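Local atomic coordinates of B-agarase (Saccharophagus degradans, PDB entry 4BQ2), a protein that hydrolyses the beta-1,4 linkages of agarose as a family 50 exo-beta-agarase, probably working from the ends of the polysaccharide chains. Residues L408-F412 with A735-N739; P354-H358 with L383-Y387; R362-S367 with R709-G713; L200-E206 with A343-W347. All blocks are in the same frame, centred on the assembly; numbering follows the deposited sequence.

Contact 1 is the buried member, while contacts 2, 3 and 4 are each partly buried. Contact 1 sets the end of one helix against the last turn of another, and its bonds come from a buried amide and a partly exposed lysine. Contact 2 joins a short 3-10 turn to a helix through a histidine-carboxylate pair, whereas contacts 3 and 4 join irregular loops mainly by backbone bonds. Residues 343-347, 354-358 and 362-367 follow one another from helix 339-342 to the loop after strand 359-362. Contacts 2 and 4 also touch: R385 reaches the carbonyl of E206 and packs on W347. Contact 1 stands apart, its centre about 29 Å from that of contact 2.

Contact 1: residues L408-F412 with A735-N739; sequences LNWGF and AKEVN
W410 and G411, where helix 394-410 ends, lie against the last turn of helix 729-739; the CA atoms of W410 and K736 are 5.1 Å apart, those of G411 and N739 5.2 Å. G411 leaves the helix with positive phi (89°) in a Schellman motif, and its lack of a side chain lets N739 press directly against the backbone. N739 ND2 donates to W410 O over 2.9 Å in a nearly straight bond (167°), so the carbonyl at the helix end is satisfied. The same ND2 lies 3.3 Å above one face of the F412 ring, toward its rim, the amide standing steeply to the ring. N739 OD1 bonds T284 on strand 280-287, which fixes the rotation of the amide. Being small, A735 can come obliquely to the ring, its CB 3.5 Å from F412 CZ. On the partly exposed side K736 stretches fully past W410 to give a weak bond from NZ to N409 OD1 (2.8 Å), and two waters also link NZ and N409 ND2, each with one weak leg. The arrangement is a Schellman-terminated helix secured by an asparagine of its neighbour, consistent with the outer helical layer of a (beta/alpha)8 barrel.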
# COMPACT_ATOMS: atom_id res chain seq x y z
N LEU A 408 -20.76 3.66 11.59
CA LEU A 408 -22.10 3.07 11.80
C LEU A 408 -23.12 3.46 10.73
O LEU A 408 -23.88 2.61 10.23
CB LEU A 408 -22.63 3.39 13.21
CG LEU A 408 -21.79 2.82 14.35
CD1 LEU A 408 -22.34 3.35 15.67
CD2 LEU A 408 -21.83 1.29 14.31
N ASN A 409 -23.15 4.73 10.35
CA ASN A 409 -24.05 5.13 9.26
C ASN A 409 -23.68 4.45 7.94
O ASN A 409 -24.55 4.03 7.16
CB ASN A 409 -24.08 6.67 9.08
CG ASN A 409 -25.02 7.11 7.95
OD1 ASN A 409 -24.60 7.31 6.82
ND2 ASN A 409 -26.32 7.19 8.26
N TRP A 410 -22.37 4.32 7.71
CA TRP A 410 -21.87 3.82 6.43
C TRP A 410 -21.92 2.30 6.40
O TRP A 410 -21.65 1.69 5.36
CB TRP A 410 -20.42 4.28 6.23
CG TRP A 410 -20.25 5.78 6.16
CD1 TRP A 410 -21.23 6.74 6.03
CD2 TRP A 410 -19.01 6.46 6.16
NE1 TRP A 410 -20.66 7.99 5.97
CE2 TRP A 410 -19.29 7.85 6.06
CE3 TRP A 410 -17.67 6.04 6.25
CZ2 TRP A 410 -18.28 8.81 6.06
CZ3 TRP A 410 -16.66 7.01 6.26
CH2 TRP A 410 -16.97 8.38 6.12
N GLY A 411 -22.26 1.71 7.55
CA GLY A 411 -22.54 0.27 7.65
C GLY A 411 -21.33 -0.61 7.94
O GLY A 411 -21.44 -1.85 7.91
N PHE A 412 -20.20 0.01 8.24
CA PHE A 412 -19.00 -0.76 8.51
C PHE A 412 -19.12 -1.48 9.82
O PHE A 412 -19.69 -0.92 10.77
CB PHE A 412 -17.79 0.14 8.54
CG PHE A 412 -17.33 0.57 7.19
CD1 PHE A 412 -16.93 -0.37 6.25
CD2 PHE A 412 -17.29 1.93 6.85
CE1 PHE A 412 -16.48 0.01 4.98
CE2 PHE A 412 -16.84 2.31 5.59
CZ PHE A 412 -16.45 1.36 4.65
N ALA A 735 -19.77 2.01 -0.08
CA ALA A 735 -19.67 1.28 1.19
C ALA A 735 -21.04 0.87 1.72
O ALA A 735 -21.22 -0.28 2.15
CB ALA A 735 -18.88 2.10 2.22
N LYS A 736 -22.01 1.77 1.65
CA LYS A 736 -23.35 1.42 2.13
C LYS A 736 -24.00 0.30 1.32
O LYS A 736 -24.67 -0.56 1.89
CB LYS A 736 -24.29 2.63 2.21
CG LYS A 736 -23.87 3.69 3.22
CD LYS A 736 -24.95 4.77 3.24
CE LYS A 736 -24.74 5.81 4.31
NZ LYS A 736 -26.04 6.54 4.53
N GLU A 737 -23.79 0.31 0.00
CA GLU A 737 -24.35 -0.72 -0.87
C GLU A 737 -23.80 -2.10 -0.54
O GLU A 737 -24.54 -3.10 -0.47
CB GLU A 737 -24.06 -0.38 -2.35
CG GLU A 737 -24.91 0.79 -2.90
CD GLU A 737 -26.33 0.39 -3.34
OE1 GLU A 737 -26.48 -0.76 -3.82
OE2 GLU A 737 -27.29 1.21 -3.23
N VAL A 738 -22.48 -2.16 -0.33
CA VAL A 738 -21.82 -3.41 0.02
C VAL A 738 -22.21 -3.85 1.43
O VAL A 738 -22.54 -5.04 1.66
CB VAL A 738 -20.28 -3.24 -0.06
CG1 VAL A 738 -19.56 -4.44 0.59
CG2 VAL A 738 -19.84 -3.09 -1.53
N ASN A 739 -22.14 -2.90 2.37
CA ASN A 739 -22.40 -3.23 3.76
C ASN A 739 -23.85 -3.65 4.03
O ASN A 739 -24.13 -4.42 4.96
CB ASN A 739 -22.01 -2.04 4.66
CG ASN A 739 -20.50 -1.89 4.81
OD1 ASN A 739 -19.74 -2.85 4.61
ND2 ASN A 739 -20.06 -0.67 5.15
O HOH W 1 -27.92 8.48 6.27
O HOH W 2 -28.35 5.84 5.83

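Contact 2: residues P354-H358 with L383-Y387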
# COMPACT_ATOMS: atom_id res chain seq x y z
N PRO A 354 -3.54 30.33 16.24
CA PRO A 354 -4.33 29.26 16.86
C PRO A 354 -4.07 27.88 16.22
O PRO A 354 -4.16 26.87 16.93
CB PRO A 354 -5.77 29.71 16.65
CG PRO A 354 -5.69 31.19 16.54
CD PRO A 354 -4.40 31.46 15.82
N LEU A 355 -3.70 27.84 14.93
CA LEU A 355 -3.43 26.54 14.27
C LEU A 355 -1.98 26.02 14.36
O LEU A 355 -1.63 25.02 13.71
CB LEU A 355 -3.96 26.50 12.83
CG LEU A 355 -5.46 26.80 12.71
CD1 LEU A 355 -5.87 26.99 11.26
CD2 LEU A 355 -6.38 25.76 13.38
N ALA A 356 -1.15 26.66 15.19
CA ALA A 356 0.24 26.22 15.33
C ALA A 356 0.42 24.90 16.07
O ALA A 356 1.46 24.25 15.98
CB ALA A 356 1.11 27.32 15.94
N ASN A 357 -0.61 24.44 16.78
CA ASN A 357 -0.47 23.15 17.44
C ASN A 357 -0.53 21.96 16.46
O ASN A 357 -0.39 20.80 16.86
CB ASN A 357 -1.49 22.99 18.57
CG ASN A 357 -2.91 23.07 18.07
OD1 ASN A 357 -3.37 24.11 17.58
ND2 ASN A 357 -3.61 21.95 18.16
N HIS A 358 -0.71 22.23 15.17
CA HIS A 358 -0.85 21.14 14.22
C HIS A 358 0.48 20.82 13.54
O HIS A 358 0.54 19.98 12.64
CB HIS A 358 -2.04 21.37 13.26
CG HIS A 358 -3.34 21.58 13.99
ND1 HIS A 358 -4.07 20.53 14.52
CD2 HIS A 358 -4.01 22.71 14.31
CE1 HIS A 358 -5.14 21.01 15.13
NE2 HIS A 358 -5.13 22.33 15.02
N LEU A 383 -9.70 19.81 11.31
CA LEU A 383 -10.56 19.38 12.41
C LEU A 383 -10.78 20.56 13.39
O LEU A 383 -11.90 20.82 13.80
CB LEU A 383 -9.97 18.20 13.16
CG LEU A 383 -9.80 16.91 12.35
CD1 LEU A 383 -9.28 15.83 13.28
CD2 LEU A 383 -11.10 16.47 11.68
N GLU A 384 -9.71 21.28 13.73
CA GLU A 384 -9.90 22.43 14.62
C GLU A 384 -10.77 23.49 13.95
O GLU A 384 -11.71 24.04 14.57
CB GLU A 384 -8.59 23.04 15.10
CG GLU A 384 -8.81 24.08 16.20
CD GLU A 384 -7.52 24.62 16.78
OE1 GLU A 384 -6.47 23.95 16.70
OE2 GLU A 384 -7.56 25.73 17.33
N ARG A 385 -10.51 23.74 12.66
CA ARG A 385 -11.33 24.72 11.93
C ARG A 385 -12.79 24.34 11.93
O ARG A 385 -13.65 25.21 12.11
CB ARG A 385 -10.88 24.85 10.47
CG ARG A 385 -9.56 25.61 10.29
CD ARG A 385 -9.27 25.72 8.79
NE ARG A 385 -8.17 26.63 8.49
CZ ARG A 385 -6.99 26.29 7.97
NH1 ARG A 385 -6.70 25.03 7.68
NH2 ARG A 385 -6.08 27.24 7.73
N LYS A 386 -13.09 23.05 11.72
CA LYS A 386 -14.50 22.58 11.67
C LYS A 386 -15.23 22.55 12.99
O LYS A 386 -16.41 22.93 13.07
CB LYS A 386 -14.60 21.16 11.10
CG LYS A 386 -14.55 21.07 9.58
CD LYS A 386 -14.62 19.61 9.08
CE LYS A 386 -15.96 18.96 9.36
NZ LYS A 386 -16.17 17.72 8.53
N TYR A 387 -14.54 22.06 14.02
CA TYR A 387 -15.21 21.73 15.27
C TYR A 387 -14.91 22.69 16.38
O TYR A 387 -15.59 22.66 17.41
CB TYR A 387 -14.92 20.27 15.70
CG TYR A 387 -15.37 19.24 14.68
CD1 TYR A 387 -16.65 19.27 14.15
CD2 TYR A 387 -14.52 18.22 14.26
CE1 TYR A 387 -17.08 18.33 13.21
CE2 TYR A 387 -14.93 17.27 13.32
CZ TYR A 387 -16.23 17.34 12.81
OH TYR A 387 -16.67 16.41 11.92
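A histidine-carboxylate hydrogen bond, H358 to E384, ties the 3-10 turn 356-358 to helix 378-387. H358 NE2 donates to E384 OE1 over 2.7 Å, with an angle of 151° at the hydrogen. The oxygen is met on its anti side, and the ring and carboxylate planes are turned 53° apart. Glutamate suits this place because its chain is long enough to cross from the helix to the turn: CG stands opposite the backbone N (chi1 -171°) and the rest runs out extended. H358 ND1 is held by S380 OG, so both ring nitrogens are engaged and the ring cannot easily rotate. A carboxylate so close would probably favour a protonated imidazole. L355 fills the apolar side of the bond with its two branches. CD2 lies 3.8 Å from E384 CD, while CD1 sits 3.4 Å above one face of the R385 guanidinium, toward its rim. The flat face carries no N-H, so it takes a methyl while in-plane N-H groups bond elsewhere, NH1 to N382 OD1 and E206 O. Y395 of helix 394-410 meets the H358 ring, R385 leans on L222 and L225 of helix 222-235, and the turn leads into strand 359-362.

Contact 3: residues R362-S367 with R709-G713; sequences RRSAHS and RAYDG
H366 and Y711 join two irregular loops, one between strands 359-362 and 373-376 of a small antiparallel sheet, the other after strand 693-699 of what is probably a (beta/alpha)8 barrel. The tight part is built round the carbonyl of Y711. It accepts H366 N over 2.8 Å, the donor lying in the carbonyl plane, and it also takes a weak, longer bond from S367 N, so two successive amides share one oxygen. Beside this junction H366 CB rests over one face of the Y711 ring, 3.9 Å from its centroid, a CH-pi contact. The tyrosine reaches there because CG is turned opposite its backbone N (chi1 -178°), which swings the ring back toward the other loop. A flat aromatic face suits a methylene lying over it, here H366 CB. The imidazole itself is oblique to the phenol and also meets W451 and F450. A glycerol, probably from the crystallisation liquor, lies about 4 Å from the Y711 side chain.

The other side is looser. Two carbonyl oxygens, which cannot bond each other, are joined by a water that donates to both S367 O and A710 O. A710 CB touches R362 CG only at 4.2 Å, small enough to lie beside the bent arginine, whose charged end bonds S292 O, K321 O and G322 O. Within 709-713, R709 grips D712 side-on, NE to OD1 at 2.7 Å and NH2 to OD2 at 2.9 Å, its guanidinium plane containing both oxygens.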
# COMPACT_ATOMS: atom_id res chain seq x y z
N ARG A 362 9.12 14.64 12.87
CA ARG A 362 9.52 13.24 12.75
C ARG A 362 11.04 13.12 12.86
O ARG A 362 11.76 13.92 12.28
CB ARG A 362 8.98 12.64 11.45
CG ARG A 362 7.47 12.41 11.47
CD ARG A 362 7.00 11.65 12.71
NE ARG A 362 5.62 11.15 12.58
CZ ARG A 362 4.77 10.98 13.59
NH1 ARG A 362 5.11 11.29 14.85
NH2 ARG A 362 3.55 10.52 13.34
N ARG A 363 11.53 12.13 13.61
CA ARG A 363 12.98 12.01 13.85
C ARG A 363 13.62 11.06 12.85
O ARG A 363 14.85 10.95 12.79
CB ARG A 363 13.26 11.61 15.30
CG ARG A 363 12.70 12.63 16.28
CD ARG A 363 12.56 12.01 17.66
NE ARG A 363 11.29 11.29 17.81
CZ ARG A 363 10.74 10.95 18.97
NH1 ARG A 363 11.33 11.26 20.14
NH2 ARG A 363 9.58 10.29 18.98
N SER A 364 12.79 10.41 12.05
CA SER A 364 13.29 9.55 10.97
C SER A 364 12.27 9.54 9.83
O SER A 364 11.16 10.07 9.97
CB SER A 364 13.53 8.13 11.48
OG SER A 364 12.31 7.59 11.96
N ALA A 365 12.67 8.95 8.70
CA ALA A 365 11.79 8.81 7.55
C ALA A 365 12.23 7.55 6.83
O ALA A 365 13.39 7.17 6.94
CB ALA A 365 11.93 10.01 6.61
N HIS A 366 11.32 6.90 6.11
CA HIS A 366 11.73 5.72 5.34
C HIS A 366 12.45 6.19 4.08
O HIS A 366 13.50 5.65 3.72
CB HIS A 366 10.53 4.85 4.97
CG HIS A 366 10.81 3.83 3.91
ND1 HIS A 366 11.22 2.54 4.20
CD2 HIS A 366 10.70 3.90 2.56
CE1 HIS A 366 11.35 1.86 3.07
NE2 HIS A 366 11.04 2.66 2.06
N SER A 367 11.88 7.20 3.43
CA SER A 367 12.46 7.71 2.18
C SER A 367 11.97 9.12 1.95
O SER A 367 10.99 9.55 2.56
CB SER A 367 12.06 6.81 1.01
OG SER A 367 10.65 6.79 0.88
N ARG A 709 2.91 11.95 2.66
CA ARG A 709 2.97 11.71 4.11
C ARG A 709 4.45 11.76 4.51
O ARG A 709 5.32 11.36 3.74
CB ARG A 709 2.32 10.38 4.50
CG ARG A 709 3.07 9.13 4.02
CD ARG A 709 2.31 7.85 4.38
NE ARG A 709 3.00 6.65 3.90
CZ ARG A 709 2.67 5.41 4.23
NH1 ARG A 709 1.59 5.19 5.00
NH2 ARG A 709 3.40 4.38 3.76
N ALA A 710 4.72 12.29 5.69
CA ALA A 710 6.10 12.47 6.18
C ALA A 710 6.96 11.17 6.12
O ALA A 710 8.16 11.21 5.80
CB ALA A 710 6.06 13.06 7.60
N TYR A 711 6.35 10.02 6.41
CA TYR A 711 7.10 8.76 6.44
C TYR A 711 7.81 8.43 5.12
O TYR A 711 8.96 8.06 5.14
CB TYR A 711 6.16 7.61 6.84
CG TYR A 711 6.79 6.22 6.98
CD1 TYR A 711 7.97 6.02 7.72
CD2 TYR A 711 6.14 5.10 6.46
CE1 TYR A 711 8.49 4.75 7.92
CE2 TYR A 711 6.65 3.82 6.64
CZ TYR A 711 7.83 3.65 7.35
OH TYR A 711 8.34 2.38 7.50
N ASP A 712 7.12 8.54 3.99
CA ASP A 712 7.73 8.01 2.77
C ASP A 712 7.24 8.63 1.47
O ASP A 712 7.52 8.09 0.39
CB ASP A 712 7.48 6.48 2.74
CG ASP A 712 6.04 6.15 2.45
OD1 ASP A 712 5.20 7.10 2.44
OD2 ASP A 712 5.75 4.94 2.22
N GLY A 713 6.46 9.72 1.57
CA GLY A 713 6.03 10.49 0.39
C GLY A 713 4.81 9.97 -0.36
O GLY A 713 4.42 10.55 -1.38
O HOH W 3 9.22 11.65 3.46

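Contact 4: residues L200-E206 with A343-W347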
# COMPACT_ATOMS: atom_id res chain seq x y z
N LEU A 200 6.89 22.94 -8.74
CA LEU A 200 6.79 22.52 -7.34
C LEU A 200 6.52 23.68 -6.37
O LEU A 200 6.69 23.52 -5.16
CB LEU A 200 8.04 21.74 -6.90
CG LEU A 200 8.30 20.37 -7.57
CD1 LEU A 200 9.64 19.81 -7.09
CD2 LEU A 200 7.16 19.39 -7.31
N VAL A 201 6.11 24.82 -6.91
CA VAL A 201 5.95 26.05 -6.13
C VAL A 201 4.47 26.34 -5.90
O VAL A 201 3.68 26.37 -6.85
CB VAL A 201 6.59 27.27 -6.86
CG1 VAL A 201 6.18 28.58 -6.20
CG2 VAL A 201 8.10 27.16 -6.86
N GLY A 202 4.11 26.58 -4.64
CA GLY A 202 2.76 27.02 -4.30
C GLY A 202 1.74 25.94 -4.58
O GLY A 202 0.65 26.21 -5.10
N LEU A 203 2.09 24.71 -4.21
CA LEU A 203 1.19 23.56 -4.43
C LEU A 203 -0.03 23.53 -3.52
O LEU A 203 -1.09 23.10 -3.93
CB LEU A 203 1.98 22.26 -4.20
CG LEU A 203 3.18 22.11 -5.13
CD1 LEU A 203 3.94 20.80 -4.85
CD2 LEU A 203 2.75 22.24 -6.59
N VAL A 204 0.15 23.97 -2.27
CA VAL A 204 -0.83 23.77 -1.20
C VAL A 204 -1.39 25.10 -0.69
O VAL A 204 -0.65 26.05 -0.44
CB VAL A 204 -0.18 23.03 -0.00
CG1 VAL A 204 -1.26 22.46 0.91
CG2 VAL A 204 0.77 21.92 -0.47
N ASP A 205 -2.71 25.15 -0.55
CA ASP A 205 -3.40 26.27 0.06
C ASP A 205 -3.49 26.14 1.60
O ASP A 205 -2.86 25.24 2.18
CB ASP A 205 -4.75 26.49 -0.63
CG ASP A 205 -5.79 25.46 -0.25
OD1 ASP A 205 -5.58 24.60 0.67
OD2 ASP A 205 -6.86 25.53 -0.87
N GLU A 206 -4.25 27.01 2.27
CA GLU A 206 -4.22 27.02 3.74
C GLU A 206 -4.96 25.80 4.35
O GLU A 206 -4.76 25.50 5.52
CB GLU A 206 -4.79 28.33 4.34
CG GLU A 206 -6.26 28.56 4.03
CD GLU A 206 -6.47 29.35 2.74
OE1 GLU A 206 -5.72 29.13 1.74
OE2 GLU A 206 -7.40 30.19 2.74
N ALA A 343 8.93 25.85 -0.31
CA ALA A 343 8.24 26.62 -1.35
C ALA A 343 6.93 25.98 -1.83
O ALA A 343 6.16 26.60 -2.55
CB ALA A 343 9.18 26.93 -2.54
N MET A 344 6.68 24.72 -1.45
CA MET A 344 5.42 24.09 -1.85
C MET A 344 4.24 24.67 -1.13
O MET A 344 3.10 24.50 -1.58
CB MET A 344 5.42 22.59 -1.60
CG MET A 344 6.60 21.86 -2.21
SD MET A 344 6.59 20.15 -1.63
CE MET A 344 7.67 19.49 -2.92
N PHE A 345 4.49 25.35 -0.01
CA PHE A 345 3.38 25.76 0.89
C PHE A 345 3.00 27.22 0.83
O PHE A 345 3.84 28.09 1.12
CB PHE A 345 3.67 25.34 2.34
CG PHE A 345 3.95 23.86 2.47
CD1 PHE A 345 2.88 22.94 2.51
CD2 PHE A 345 5.25 23.39 2.49
CE1 PHE A 345 3.14 21.57 2.60
CE2 PHE A 345 5.51 22.02 2.58
CZ PHE A 345 4.45 21.11 2.64
N ASN A 346 1.74 27.49 0.48
CA ASN A 346 1.30 28.89 0.37
C ASN A 346 1.07 29.49 1.76
O ASN A 346 1.15 30.71 1.93
CB ASN A 346 0.02 29.05 -0.46
CG ASN A 346 0.28 29.02 -1.97
OD1 ASN A 346 1.40 29.11 -2.43
ND2 ASN A 346 -0.78 28.86 -2.73
N TRP A 347 0.77 28.64 2.74
CA TRP A 347 0.52 29.12 4.10
C TRP A 347 0.98 28.12 5.13
O TRP A 347 0.57 26.96 5.09
CB TRP A 347 -0.97 29.39 4.30
CG TRP A 347 -1.36 29.82 5.72
CD1 TRP A 347 -1.37 31.10 6.20
CD2 TRP A 347 -1.80 28.98 6.81
NE1 TRP A 347 -1.80 31.12 7.51
CE2 TRP A 347 -2.06 29.83 7.91
CE3 TRP A 347 -2.00 27.60 6.96
CZ2 TRP A 347 -2.53 29.34 9.15
CZ3 TRP A 347 -2.45 27.11 8.18
CH2 TRP A 347 -2.71 27.98 9.26
O HOH W 4 -0.13 28.66 -5.75
O HOH W 5 0.09 25.70 2.65
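M344 packs beside L203 at the apolar centre, the two side chains running the same way with M344 CG 3.9 Å from L203 CD1. The methionine places CG opposite its own carbonyl carbon (chi1 -53°) and then extends, which carries its methyl toward L200 CD2. A long unbranched side chain suits a place where two leucines must be reached at once. Next along, V204 CG2 meets F345 CD1 at 3.8 Å, and farther on E206 CB lies 3.5 Å above one face of the W347 indole, toward its rim.

Outward from these groups the backbones join. G202 N donates to A343 O over 2.9 Å, nearly straight at 169°. M344 O accepts V204 N at 3.1 Å and, weakly, L203 N, and N346 N returns a bond to V204 O. G202, with positive phi and no side chain, can bring its CA to 3.1 Å from N346 OD1. At the polar edge, water 4 joins G202 O to N346 ND2, while water 5, beside D205 O, accepts the N-H of W347. D205 turns away, and its OD1 accepts the amides of F207 and Q209 in its own loop. Bonds to both neighbours of F345, from one residue of the partner, make this a single parallel beta bridge, here joining the loop that follows strand 180-191 to the one that follows helix 339-342.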